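Halogenase (Chondromyces crocatus, PDB 3E1T) binds flavin-adenine dinucleotide and, as an FAD-dependent halogenase, probably installs the chlorine of chondrochloren. Local coordinates at residues L10-G15 and V33-R38. Numbering follows the deposited sequence.
Sequences LIVIGG and VLLLER. With FAD (flavin-adenine dinucleotide), chain C.
Glu-37 and Gly-15 meet just past the ends of two neighbouring parallel strands, where the Glu-37 carboxylate accepts from the Gly-15 amide and from the adenosine ribose of FAD, a worked example of dinucleotide recognition by a Rossmann-type fold. The backbone N of Gly-15 donates to the anti lone pair of Glu-37 OE1, at 2.7 Å, while ribose O3B donates to the same oxygen. Ribose O2B donates to the other oxygen, OE2, at 2.6 Å, so the carboxylate grips both hydroxyls; its CG lies anti to the backbone N (chi1 161°) and the chain then bends at chi2, bringing the acid back toward Gly-15. An alanine in place of Glu-37 would probably leave both ribose hydroxyls and the Gly-15 amide without the carboxylate that accepts from all three. Gly-14 CA comes within 3.3 Å of FAD O4B, a place where a side chain would clash with the sugar. Beside the adenine, Ile-13 CG2 approaches N1A at 3.6 Å.

Behind this first shell, the backbone bond from Gly-14 N to Leu-36 O (2.8 Å) continues the parallel pairing, which also runs from Leu-34 N to Leu-10 O, Val-12 N to Leu-34 O and Leu-36 N to Val-12 O. Leu-35 CD2 packs on Val-12 CG1 at 3.9 Å, and its CD1 reaches Gly-14 O.

Glu-39 N holds OE2 from the second shell. Helix 17-27, the crossover of this beta-alpha-beta unit, covers Val-12, Val-33 and Leu-35 through Leu-22 and Ala-23; Ile-13 and Leu-36 face strand 133-140, and strand 163-166 flanks strand 10-13 within the parallel sheet.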
loop_
_atom_site.group_PDB
_atom_site.type_symbol
_atom_site.label_atom_id
_atom_site.label_comp_id
_atom_site.label_asym_id
_atom_site.label_seq_id
_atom_site.Cartn_x
_atom_site.Cartn_y
_atom_site.Cartn_z
ATOM N N LEU A 10 17.605 -6.615 16.522
ATOM C CA LEU A 10 16.975 -6.295 15.233
ATOM C C LEU A 10 17.409 -4.933 14.738
ATOM O O LEU A 10 17.411 -3.971 15.500
ATOM C CB LEU A 10 15.442 -6.304 15.379
ATOM C CG LEU A 10 14.533 -5.762 14.261
ATOM C CD1 LEU A 10 14.653 -6.634 13.007
ATOM C CD2 LEU A 10 13.075 -5.705 14.735
ATOM N N ILE A 11 17.759 -4.856 13.456
ATOM C CA ILE A 11 17.941 -3.568 12.788
ATOM C C ILE A 11 16.869 -3.400 11.718
ATOM O O ILE A 11 16.741 -4.242 10.821
ATOM C CB ILE A 11 19.331 -3.429 12.136
ATOM C CG1 ILE A 11 20.431 -3.521 13.209
ATOM C CG2 ILE A 11 19.425 -2.094 11.377
ATOM C CD1 ILE A 11 21.787 -3.972 12.688
ATOM N N VAL A 12 16.114 -2.306 11.825
ATOM C CA VAL A 12 15.103 -1.953 10.843
ATOM C C VAL A 12 15.594 -0.790 9.990
ATOM O O VAL A 12 16.058 0.226 10.514
ATOM C CB VAL A 12 13.755 -1.626 11.526
ATOM C CG1 VAL A 12 12.716 -1.184 10.503
ATOM C CG2 VAL A 12 13.257 -2.851 12.267
ATOM N N ILE A 13 15.516 -0.978 8.676
ATOM C CA ILE A 13 15.898 0.024 7.701
ATOM C C ILE A 13 14.664 0.772 7.184
ATOM O O ILE A 13 13.928 0.266 6.311
ATOM C CB ILE A 13 16.593 -0.627 6.478
ATOM C CG1 ILE A 13 17.589 -1.720 6.915
ATOM C CG2 ILE A 13 17.177 0.462 5.578
ATOM C CD1 ILE A 13 18.227 -2.502 5.769
ATOM N N GLY A 14 14.454 1.976 7.698
ATOM C CA GLY A 14 13.364 2.850 7.252
ATOM C C GLY A 14 12.359 3.052 8.365
ATOM O O GLY A 14 12.025 2.108 9.065
ATOM N N GLY A 15 11.868 4.280 8.519
ATOM C CA GLY A 15 10.942 4.593 9.604
ATOM C C GLY A 15 9.539 5.038 9.193
ATOM O O GLY A 15 8.885 5.787 9.926
ATOM N N VAL A 33 16.306 -3.032 19.676
ATOM C CA VAL A 33 16.146 -2.703 18.260
ATOM C C VAL A 33 16.669 -1.318 17.899
ATOM O O VAL A 33 16.468 -0.347 18.631
ATOM C CB VAL A 33 14.704 -3.042 17.666
ATOM C CG1 VAL A 33 13.708 -3.459 18.738
ATOM C CG2 VAL A 33 14.160 -1.918 16.747
ATOM N N LEU A 34 17.383 -1.278 16.777
ATOM C CA LEU A 34 17.841 -0.062 16.135
ATOM C C LEU A 34 16.981 0.144 14.886
ATOM O O LEU A 34 16.670 -0.812 14.175
ATOM C CB LEU A 34 19.294 -0.244 15.690
ATOM C CG LEU A 34 20.311 0.885 15.477
ATOM C CD1 LEU A 34 21.172 0.561 14.269
ATOM C CD2 LEU A 34 19.727 2.283 15.359
ATOM N N LEU A 35 16.616 1.390 14.623
ATOM C CA LEU A 35 15.905 1.738 13.411
ATOM C C LEU A 35 16.615 2.922 12.788
ATOM O O LEU A 35 16.774 3.965 13.429
ATOM C CB LEU A 35 14.426 2.019 13.732
ATOM C CG LEU A 35 13.395 2.842 12.938
ATOM C CD1 LEU A 35 13.880 3.546 11.687
ATOM C CD2 LEU A 35 12.156 1.995 12.669
ATOM N N LEU A 36 17.065 2.738 11.550
ATOM C CA LEU A 36 17.750 3.787 10.794
ATOM C C LEU A 36 16.858 4.381 9.700
ATOM O O LEU A 36 16.337 3.653 8.852
ATOM C CB LEU A 36 19.055 3.243 10.189
ATOM C CG LEU A 36 20.117 2.669 11.148
ATOM C CD1 LEU A 36 21.284 2.095 10.372
ATOM C CD2 LEU A 36 20.622 3.730 12.114
ATOM N N GLU A 37 16.695 5.704 9.725
ATOM C CA GLU A 37 15.860 6.415 8.759
ATOM C C GLU A 37 16.659 7.504 8.040
ATOM O O GLU A 37 17.303 8.341 8.674
ATOM C CB GLU A 37 14.612 6.985 9.455
ATOM C CG GLU A 37 13.895 8.104 8.703
ATOM C CD GLU A 37 13.261 7.638 7.405
ATOM O OE1 GLU A 37 12.574 6.587 7.391
ATOM O OE2 GLU A 37 13.444 8.340 6.407
ATOM N N ARG A 38 16.609 7.472 6.713
ATOM C CA ARG A 38 17.428 8.327 5.855
ATOM C C ARG A 38 17.104 9.820 6.014
ATOM O O ARG A 38 18.002 10.668 5.985
ATOM C CB ARG A 38 17.271 7.858 4.396
ATOM C CG ARG A 38 17.907 8.719 3.319
ATOM C CD ARG A 38 17.515 8.212 1.922
ATOM N NE ARG A 38 16.066 8.019 1.818
ATOM C CZ ARG A 38 15.208 8.896 1.294
ATOM N NH1 ARG A 38 15.632 10.055 0.787
ATOM N NH2 ARG A 38 13.910 8.617 1.278
HETATM P PA FAD C . 7.614 4.141 3.098
HETATM O O1A FAD C . 6.387 4.859 3.596
HETATM O O2A FAD C . 8.029 4.486 1.710
HETATM O O5B FAD C . 8.823 4.510 4.104
HETATM C C5B FAD C . 10.114 3.943 3.948
HETATM C C4B FAD C . 11.140 4.804 4.692
HETATM O O4B FAD C . 12.454 4.335 4.463
HETATM C C3B FAD C . 11.105 6.248 4.203
HETATM O O3B FAD C . 10.904 7.079 5.324
HETATM C C2B FAD C . 12.472 6.498 3.602
HETATM O O2B FAD C . 12.928 7.775 3.950
HETATM C C1B FAD C . 13.321 5.420 4.250
HETATM N N9A FAD C . 14.470 4.951 3.454
HETATM C C8A FAD C . 14.564 4.755 2.099
HETATM N N7A FAD C . 15.807 4.291 1.831
HETATM C C5A FAD C . 16.499 4.174 2.990
HETATM C C6A FAD C . 17.804 3.762 3.303
HETATM N N6A FAD C . 18.703 3.495 2.346
HETATM N N1A FAD C . 18.204 3.759 4.618
HETATM C C2A FAD C . 17.365 4.183 5.617
HETATM N N3A FAD C . 16.091 4.597 5.296
HETATM C C4A FAD C . 15.664 4.586 4.013
HETATM N N1 FAD C . -1.434 3.660 0.696
HETATM C C2 FAD C . -2.508 3.846 1.522
HETATM O O2 FAD C . -2.567 3.178 2.552
HETATM N N3 FAD C . -3.490 4.756 1.171
HETATM C C4 FAD C . -3.390 5.493 -0.004
HETATM O O4 FAD C . -4.251 6.320 -0.309
HETATM C C4X FAD C . -2.305 5.291 -0.848
HETATM N N5 FAD C . -2.169 6.004 -2.024
HETATM C C5X FAD C . -1.074 5.791 -2.839
HETATM C C6 FAD C . -0.931 6.499 -4.037
HETATM C C7 FAD C . 0.184 6.272 -4.859
HETATM C C7M FAD C . 0.209 6.872 -6.236
HETATM C C8 FAD C . 1.156 5.334 -4.487
HETATM C C8M FAD C . 2.258 4.912 -5.432
HETATM C C9 FAD C . 1.011 4.642 -3.289
HETATM C C9A FAD C . -0.098 4.860 -2.463
HETATM N N10 FAD C . -0.211 4.162 -1.276
HETATM C C10 FAD C . -1.314 4.367 -0.474
HETATM C "C1'" FAD C . 0.900 3.237 -0.809
HETATM C "C2'" FAD C . 1.777 3.820 0.305
HETATM O "O2'" FAD C . 2.470 4.932 -0.225
HETATM C "C3'" FAD C . 2.800 2.785 0.800
HETATM O "O3'" FAD C . 2.252 1.485 0.771
HETATM C "C4'" FAD C . 3.290 2.996 2.232
HETATM O "O4'" FAD C . 3.935 4.247 2.329
HETATM C "C5'" FAD C . 4.278 1.887 2.596
HETATM O "O5'" FAD C . 4.974 2.239 3.760
HETATM P P FAD C . 6.457 1.690 4.043
HETATM O O1P FAD C . 6.733 1.784 5.529
HETATM O O2P FAD C . 6.591 0.272 3.585
HETATM O O3P FAD C . 7.414 2.563 3.126
#